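Local coordinates for protein beta-fructofuranosidase (PDB 3WPU) that belongs to the bacterial levansucrase/invertase family, whose members share a five-bladed beta-propeller fold, at residues H13-Y18 / D346-L351; P58-D63 / H417-S422; L399-G404 / D410-P415. All blocks are in the same frame, centred on the assembly; numbering follows the deposited sequence. Where two conformers were deposited one is given.

Contact 1: residues H13-Y18 / D346-L351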
# COMPACT_ATOMS: atom_id res chain seq x y z
N HIS A 13 -8.92 -9.70 -21.64
CA HIS A 13 -7.64 -10.02 -21.03
C HIS A 13 -7.63 -11.53 -20.75
O HIS A 13 -8.62 -12.09 -20.30
CB HIS A 13 -7.42 -9.30 -19.71
CG HIS A 13 -7.24 -7.82 -19.83
ND1 HIS A 13 -6.03 -7.24 -20.16
CD2 HIS A 13 -8.10 -6.79 -19.61
CE1 HIS A 13 -6.16 -5.92 -20.17
NE2 HIS A 13 -7.40 -5.63 -19.82
N THR A 14 -6.51 -12.17 -21.02
CA THR A 14 -6.45 -13.63 -20.94
C THR A 14 -5.98 -14.20 -19.62
O THR A 14 -6.10 -15.40 -19.40
CB THR A 14 -5.49 -14.17 -22.01
OG1 THR A 14 -4.16 -13.82 -21.68
CG2 THR A 14 -5.82 -13.57 -23.37
N GLN A 15 -5.39 -13.35 -18.76
CA GLN A 15 -4.73 -13.77 -17.52
C GLN A 15 -3.51 -14.66 -17.70
O GLN A 15 -2.97 -15.16 -16.72
CB GLN A 15 -5.72 -14.44 -16.56
CG GLN A 15 -6.82 -13.48 -16.10
CD GLN A 15 -7.67 -14.08 -15.01
OE1 GLN A 15 -7.14 -14.66 -14.05
NE2 GLN A 15 -8.98 -13.95 -15.14
N GLN A 16 -3.08 -14.86 -18.94
CA GLN A 16 -1.96 -15.78 -19.21
C GLN A 16 -0.68 -15.27 -18.53
O GLN A 16 -0.39 -14.05 -18.51
CB GLN A 16 -1.75 -15.99 -20.71
CG GLN A 16 -1.22 -14.82 -21.49
CD GLN A 16 -1.39 -15.03 -22.99
OE1 GLN A 16 -0.63 -15.78 -23.61
NE2 GLN A 16 -2.40 -14.38 -23.59
N ALA A 17 0.05 -16.20 -17.95
CA ALA A 17 1.31 -15.91 -17.26
C ALA A 17 2.48 -15.87 -18.21
O ALA A 17 2.54 -16.61 -19.20
CB ALA A 17 1.58 -16.96 -16.20
N TYR A 18 3.45 -15.03 -17.85
CA TYR A 18 4.73 -14.95 -18.53
C TYR A 18 5.83 -15.13 -17.47
O TYR A 18 5.55 -15.14 -16.26
CB TYR A 18 4.86 -13.59 -19.22
CG TYR A 18 3.83 -13.34 -20.29
CD1 TYR A 18 4.14 -13.52 -21.63
CD2 TYR A 18 2.54 -12.96 -19.97
CE1 TYR A 18 3.20 -13.30 -22.62
CE2 TYR A 18 1.59 -12.74 -20.95
CZ TYR A 18 1.92 -12.91 -22.28
OH TYR A 18 0.99 -12.71 -23.27
N ASP A 346 -5.68 -18.70 -4.16
CA ASP A 346 -6.30 -19.70 -5.04
C ASP A 346 -5.59 -19.86 -6.38
O ASP A 346 -6.23 -19.98 -7.44
CB ASP A 346 -7.79 -19.38 -5.24
CG ASP A 346 -8.58 -19.53 -3.95
OD1 ASP A 346 -8.14 -20.27 -3.06
OD2 ASP A 346 -9.63 -18.86 -3.82
N GLY A 347 -4.26 -19.81 -6.34
CA GLY A 347 -3.43 -20.01 -7.54
C GLY A 347 -3.33 -18.80 -8.46
O GLY A 347 -2.82 -18.90 -9.57
N LYS A 348 -3.87 -17.67 -8.00
CA LYS A 348 -3.82 -16.42 -8.74
C LYS A 348 -2.87 -15.42 -8.10
O LYS A 348 -2.64 -15.45 -6.90
CB LYS A 348 -5.20 -15.76 -8.78
CG LYS A 348 -6.29 -16.54 -9.49
CD LYS A 348 -6.04 -16.68 -10.98
CE LYS A 348 -7.21 -17.36 -11.67
NZ LYS A 348 -7.11 -17.32 -13.14
N SER A 349 -2.37 -14.51 -8.94
CA SER A 349 -1.70 -13.32 -8.50
C SER A 349 -2.69 -12.16 -8.58
O SER A 349 -3.21 -11.87 -9.66
CB SER A 349 -0.52 -13.01 -9.42
OG SER A 349 0.08 -11.78 -9.10
N TYR A 350 -2.95 -11.52 -7.44
CA TYR A 350 -3.74 -10.29 -7.39
C TYR A 350 -2.78 -9.12 -7.21
O TYR A 350 -2.00 -9.10 -6.26
CB TYR A 350 -4.71 -10.32 -6.21
CG TYR A 350 -5.89 -11.22 -6.43
CD1 TYR A 350 -7.07 -10.75 -7.02
CD2 TYR A 350 -5.81 -12.58 -6.14
CE1 TYR A 350 -8.15 -11.59 -7.26
CE2 TYR A 350 -6.90 -13.43 -6.37
CZ TYR A 350 -8.06 -12.94 -6.93
OH TYR A 350 -9.14 -13.78 -7.18
N LEU A 351 -2.85 -8.15 -8.12
CA LEU A 351 -2.06 -6.96 -7.98
C LEU A 351 -3.06 -5.91 -7.53
O LEU A 351 -4.05 -5.69 -8.22
CB LEU A 351 -1.44 -6.57 -9.32
CG LEU A 351 -0.93 -5.13 -9.47
CD1 LEU A 351 0.10 -4.81 -8.42
CD2 LEU A 351 -0.39 -4.85 -10.87
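K348 NZ is gripped from two directions: by Q15 OE1, to which it donates across the contact at 2.8 Å, and by the carboxylate of D376, with which it forms a salt bridge. The ammonium group stands 41° above the plane of the Q15 carbonyl, so the bond misses the lone-pair directions, and the two side chains cross at about a right angle. A bend at chi2 (-66°) directs the rest of the K348 chain toward Q15, and beyond it the chain runs straight out to NZ. The negative charge of D376 would be expected to favour the protonated lysine. K348 opens strand 348-355, which pairs antiparallel with 340-345 through the tight D346-G347 turn and belongs to a sheet consistent with one blade of the beta-propeller. Q15, by contrast, sits in irregular N-terminal chain that passes beside this sheet, where its backbone bonds with D376 and D381. An ST turn lies within this chain: T14 OG1 accepts from Q16 N at 3.1 Å. The same hydroxyl oxygen also takes a second, more bent bond from Q16 NE2 at 2.7 Å, the N-H...O angle being 141°.

Contact 2: residues P58-D63 / H417-S422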
# COMPACT_ATOMS: atom_id res chain seq x y z
N PRO A 58 -17.24 0.86 3.34
CA PRO A 58 -18.17 1.36 4.35
C PRO A 58 -17.82 2.75 4.79
O PRO A 58 -16.64 3.10 4.90
CB PRO A 58 -18.04 0.35 5.49
CG PRO A 58 -17.59 -0.93 4.83
CD PRO A 58 -16.79 -0.52 3.62
N THR A 59 -18.85 3.56 5.04
CA THR A 59 -18.68 4.95 5.36
C THR A 59 -18.08 5.12 6.75
O THR A 59 -18.58 4.55 7.74
CB THR A 59 -20.03 5.67 5.23
OG1 THR A 59 -20.48 5.64 3.86
CG2 THR A 59 -19.95 7.13 5.67
N VAL A 60 -16.99 5.88 6.84
CA VAL A 60 -16.27 6.10 8.09
C VAL A 60 -16.93 7.24 8.84
O VAL A 60 -17.17 8.29 8.26
CB VAL A 60 -14.81 6.45 7.82
CG1 VAL A 60 -14.05 6.73 9.09
CG2 VAL A 60 -14.15 5.24 7.13
N PRO A 61 -17.18 7.05 10.15
CA PRO A 61 -17.78 8.22 10.84
C PRO A 61 -16.82 9.38 11.00
O PRO A 61 -15.61 9.18 11.12
CB PRO A 61 -18.15 7.67 12.21
CG PRO A 61 -17.27 6.52 12.41
CD PRO A 61 -17.09 5.89 11.04
N GLN A 62 -17.38 10.58 11.02
CA GLN A 62 -16.61 11.82 11.09
C GLN A 62 -16.01 12.04 12.47
O GLN A 62 -15.02 12.75 12.59
CB GLN A 62 -17.48 13.02 10.70
CG GLN A 62 -16.65 14.27 10.43
CD GLN A 62 -17.39 15.35 9.66
OE1 GLN A 62 -18.19 15.07 8.77
NE2 GLN A 62 -17.08 16.60 9.97
N ASP A 63 -16.62 11.43 13.49
CA ASP A 63 -16.06 11.42 14.84
C ASP A 63 -15.23 10.17 14.99
O ASP A 63 -15.75 9.08 15.29
CB ASP A 63 -17.18 11.47 15.88
CG ASP A 63 -18.05 12.69 15.72
OD1 ASP A 63 -17.59 13.78 16.12
OD2 ASP A 63 -19.16 12.55 15.16
N HIS A 417 -15.79 11.01 0.35
CA HIS A 417 -15.02 10.92 -0.90
C HIS A 417 -13.52 10.77 -0.65
O HIS A 417 -12.85 10.08 -1.42
CB HIS A 417 -15.27 12.19 -1.71
CG HIS A 417 -14.85 12.13 -3.14
ND1 HIS A 417 -13.60 12.54 -3.57
CD2 HIS A 417 -15.55 11.85 -4.26
CE1 HIS A 417 -13.54 12.46 -4.89
NE2 HIS A 417 -14.72 12.04 -5.33
N PHE A 418 -13.01 11.37 0.41
CA PHE A 418 -11.60 11.28 0.77
C PHE A 418 -11.37 10.61 2.12
O PHE A 418 -10.35 10.86 2.78
CB PHE A 418 -10.98 12.68 0.78
CG PHE A 418 -11.12 13.42 -0.53
CD1 PHE A 418 -10.42 12.99 -1.66
CD2 PHE A 418 -11.92 14.55 -0.63
CE1 PHE A 418 -10.51 13.68 -2.86
CE2 PHE A 418 -12.02 15.24 -1.84
CZ PHE A 418 -11.33 14.79 -2.96
N GLN A 419 -12.29 9.76 2.55
CA GLN A 419 -12.26 9.21 3.90
C GLN A 419 -11.10 8.29 4.15
O GLN A 419 -10.76 8.03 5.30
CB GLN A 419 -13.56 8.45 4.24
CG GLN A 419 -13.74 7.16 3.45
CD GLN A 419 -15.00 6.41 3.82
OE1 GLN A 419 -15.97 6.99 4.33
NE2 GLN A 419 -14.99 5.11 3.60
N ALA A 420 -10.54 7.74 3.07
CA ALA A 420 -9.52 6.70 3.17
C ALA A 420 -8.54 6.82 2.01
O ALA A 420 -8.92 7.12 0.88
CB ALA A 420 -10.19 5.33 3.17
N TYR A 421 -7.27 6.58 2.32
CA TYR A 421 -6.23 6.47 1.30
C TYR A 421 -5.08 5.56 1.78
O TYR A 421 -5.08 5.09 2.94
CB TYR A 421 -5.73 7.85 0.78
CG TYR A 421 -5.21 7.72 -0.62
CD1 TYR A 421 -6.07 7.36 -1.65
CD2 TYR A 421 -3.86 7.86 -0.91
CE1 TYR A 421 -5.62 7.18 -2.94
CE2 TYR A 421 -3.38 7.65 -2.20
CZ TYR A 421 -4.26 7.32 -3.21
OH TYR A 421 -3.83 7.12 -4.53
N SER A 422 -4.18 5.26 0.84
CA SER A 422 -3.03 4.38 1.05
C SER A 422 -3.42 3.04 1.66
O SER A 422 -2.73 2.49 2.55
CB SER A 422 -1.95 5.09 1.85
OG SER A 422 -1.50 6.22 1.12
O HOH W 1 -16.87 9.19 5.63
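The flat carboxamide of Q419 carries V60 on one face, with methyl CG2 directly over the amide carbon, 3.6 Å from Q419 CD, while the two polar ends of the group reach for the backbone of 58-63. This is a meeting of two loops of the beta-propeller: 58-63 leads toward strand 72-81, whereas the loop at 417-422 leads into strand 423-425. One side chain thus serves both a donor and an acceptor of a neighbouring main chain. Q419 NE2 donates to P58 O at 2.9 Å, and V60 N donates to Q419 OE1, also at 2.9 Å, in a nearly straight bond of 175°. The valine N-H comes down on OE1 from above the carbonyl plane, 46° out of it, on the same side as the methyl group. With a bond at each end, the amide is held against rotation, and its oxygen and nitrogen can be told apart by their partners.

Q419 reaches this place from the crowded position, its CG between backbone N and carbonyl carbon (chi1 69°), and then runs extended. V60 packs on I438 as well as on the glutamine, so the polar pairing has an apolar flank. Just before Q419, H417 ND1 lies 3.2 Å above the ring plane of F418, displaced toward the rim, and N395 ND2 donates to the carbonyls of H417 and A420, bridging two carbonyls of the loop. The glutamine oxygen has yet another partner: a water donates to Q419 OE1 at 2.7 Å and to V60 O at 2.8 Å, closing a small ring in which both the N-H and the carbonyl of V60 are engaged.

Contact 3: residues L399-G404 / D410-P415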
# COMPACT_ATOMS: atom_id res chain seq x y z
N LEU A 399 -20.09 10.12 -8.87
CA LEU A 399 -19.37 10.49 -10.10
C LEU A 399 -20.11 11.53 -10.93
O LEU A 399 -19.51 12.12 -11.83
CB LEU A 399 -19.03 9.27 -10.96
CG LEU A 399 -17.95 8.33 -10.42
CD1 LEU A 399 -17.74 7.23 -11.46
CD2 LEU A 399 -16.64 9.02 -10.09
N ASN A 400 -21.38 11.78 -10.59
CA ASN A 400 -22.17 12.81 -11.26
C ASN A 400 -21.82 14.23 -10.81
O ASN A 400 -22.31 15.19 -11.39
CB ASN A 400 -23.67 12.56 -11.07
CG ASN A 400 -24.06 11.16 -11.48
OD1 ASN A 400 -24.46 10.34 -10.64
ND2 ASN A 400 -23.91 10.87 -12.74
N PHE A 401 -20.97 14.35 -9.79
CA PHE A 401 -20.52 15.65 -9.30
C PHE A 401 -19.00 15.71 -9.23
O PHE A 401 -18.31 14.66 -9.19
CB PHE A 401 -21.16 15.94 -7.94
CG PHE A 401 -22.66 16.02 -8.00
CD1 PHE A 401 -23.28 17.19 -8.43
CD2 PHE A 401 -23.44 14.94 -7.68
CE1 PHE A 401 -24.65 17.26 -8.53
CE2 PHE A 401 -24.82 15.00 -7.77
CZ PHE A 401 -25.43 16.17 -8.19
N LEU A 402 -18.48 16.93 -9.29
CA LEU A 402 -17.05 17.16 -9.21
C LEU A 402 -16.49 16.56 -7.91
O LEU A 402 -17.16 16.50 -6.88
CB LEU A 402 -16.73 18.66 -9.29
CG LEU A 402 -17.16 19.39 -10.58
CD1 LEU A 402 -16.81 20.86 -10.47
CD2 LEU A 402 -16.48 18.78 -11.80
N GLY A 403 -15.25 16.08 -7.98
CA GLY A 403 -14.63 15.42 -6.84
C GLY A 403 -14.17 16.36 -5.73
O GLY A 403 -14.04 15.95 -4.58
N GLY A 404 -13.89 17.62 -6.06
CA GLY A 404 -13.28 18.52 -5.09
C GLY A 404 -11.88 18.09 -4.68
O GLY A 404 -11.21 17.31 -5.39
N ASP A 410 -16.14 19.45 -2.55
CA ASP A 410 -17.18 19.98 -3.43
C ASP A 410 -18.55 19.99 -2.73
O ASP A 410 -18.96 19.04 -2.08
CB ASP A 410 -17.27 19.16 -4.72
CG ASP A 410 -18.23 19.77 -5.73
OD1 ASP A 410 -17.77 20.57 -6.59
OD2 ASP A 410 -19.42 19.41 -5.71
N PHE A 411 -19.27 21.09 -2.92
CA PHE A 411 -20.61 21.23 -2.38
C PHE A 411 -21.57 20.03 -2.55
O PHE A 411 -22.37 19.75 -1.66
CB PHE A 411 -21.25 22.48 -3.03
CG PHE A 411 -22.57 22.85 -2.43
CD1 PHE A 411 -23.76 22.35 -2.94
CD2 PHE A 411 -22.62 23.70 -1.33
CE1 PHE A 411 -24.98 22.70 -2.38
CE2 PHE A 411 -23.83 24.06 -0.77
CZ PHE A 411 -25.01 23.55 -1.29
N ASN A 412 -21.49 19.32 -3.67
CA ASN A 412 -22.44 18.25 -3.98
C ASN A 412 -21.85 16.83 -3.84
O ASN A 412 -22.47 15.85 -4.25
CB ASN A 412 -22.95 18.42 -5.41
CG ASN A 412 -23.89 19.60 -5.56
OD1 ASN A 412 -23.61 20.54 -6.29
ND2 ASN A 412 -25.00 19.54 -4.86
N GLN A 413 -20.67 16.74 -3.27
CA GLN A 413 -19.94 15.45 -3.26
C GLN A 413 -20.22 14.69 -1.96
O GLN A 413 -20.60 15.29 -0.93
CB GLN A 413 -18.45 15.72 -3.47
CG GLN A 413 -17.64 14.47 -3.79
CD GLN A 413 -18.34 13.58 -4.80
OE1 GLN A 413 -18.91 12.55 -4.44
NE2 GLN A 413 -18.36 14.02 -6.05
N HIS A 414 -20.06 13.37 -1.98
CA HIS A 414 -20.25 12.54 -0.80
C HIS A 414 -19.18 12.93 0.23
O HIS A 414 -18.02 13.09 -0.12
CB HIS A 414 -20.15 11.04 -1.14
CG HIS A 414 -20.60 10.13 -0.03
ND1 HIS A 414 -19.91 10.01 1.15
CD2 HIS A 414 -21.68 9.33 0.09
CE1 HIS A 414 -20.54 9.17 1.95
NE2 HIS A 414 -21.61 8.73 1.32
N PRO A 415 -19.57 13.12 1.51
CA PRO A 415 -18.58 13.57 2.52
C PRO A 415 -17.51 12.55 2.92
O PRO A 415 -16.58 12.87 3.66
CB PRO A 415 -19.45 13.96 3.72
CG PRO A 415 -20.73 13.24 3.53
CD PRO A 415 -20.95 13.16 2.04
O HOH W 2 -15.40 16.71 -2.44
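F401 holds CG anti to its carbonyl carbon (chi1 -62°), which puts its phenyl ring under CB of N412, while Q413 bends at chi2 (44°) to swing its amide back toward L402. The framework is a type I beta turn from D410 to Q413, closed by Q413 N to D410 O at 3.1 Å and overlaid by an Asx turn in which D410 OD2 accepts from N412 N at 2.9 Å. Both segments belong to the long connection between strands 391-394 and 423-425 at the propeller's surface.

The turn presents N412 CB over one face of the F401 ring, 3.7 Å from its centroid, as a CH-pi contact; the asparagine amide is tilted 32° from the ring plane, and its ND2 binds S46 OG. The chief polar link is made by Q413, whose NE2 donates to L402 O at 2.9 Å in an almost straight bond of 174°. L402 O lies in the plane of the glutamine amide, although the N-H arrives well above the leucine's own carbonyl plane. The other end of that amide is held too: Q413 OE1 accepts from H414 N and from N398 N, so the group is fixed at both ends. D410 lies alongside L402, its CB near L402 O and its OD1 3.5 Å from L402 CB, a van der Waals contact by a carboxylate already committed to its turn. Where the two chains draw together at the neck of the loop, a water donates to G403 O at 2.6 Å and accepts from D410 N at 2.8 Å.

The three contacts show how the role of a glutamine amide changes with its place in a fold. Contact 2 is buried, and contacts 1 and 3 lie at the surface. Contact 1 holds the N-terminal chain to strand 348-355 through a charge-assisted link; its centre is about 31 Å from that of contact 2. Contacts 2 and 3 share the connection between strands 391-394 and 423-425, contact 3 being nested within the loop that contact 2 closes, and they touch where F418 CZ packs 3.4 Å from G403 O. Contact 2 pairs amide with backbone across distant sequence, whereas contact 3 adds ring packing and turn geometry over a short span.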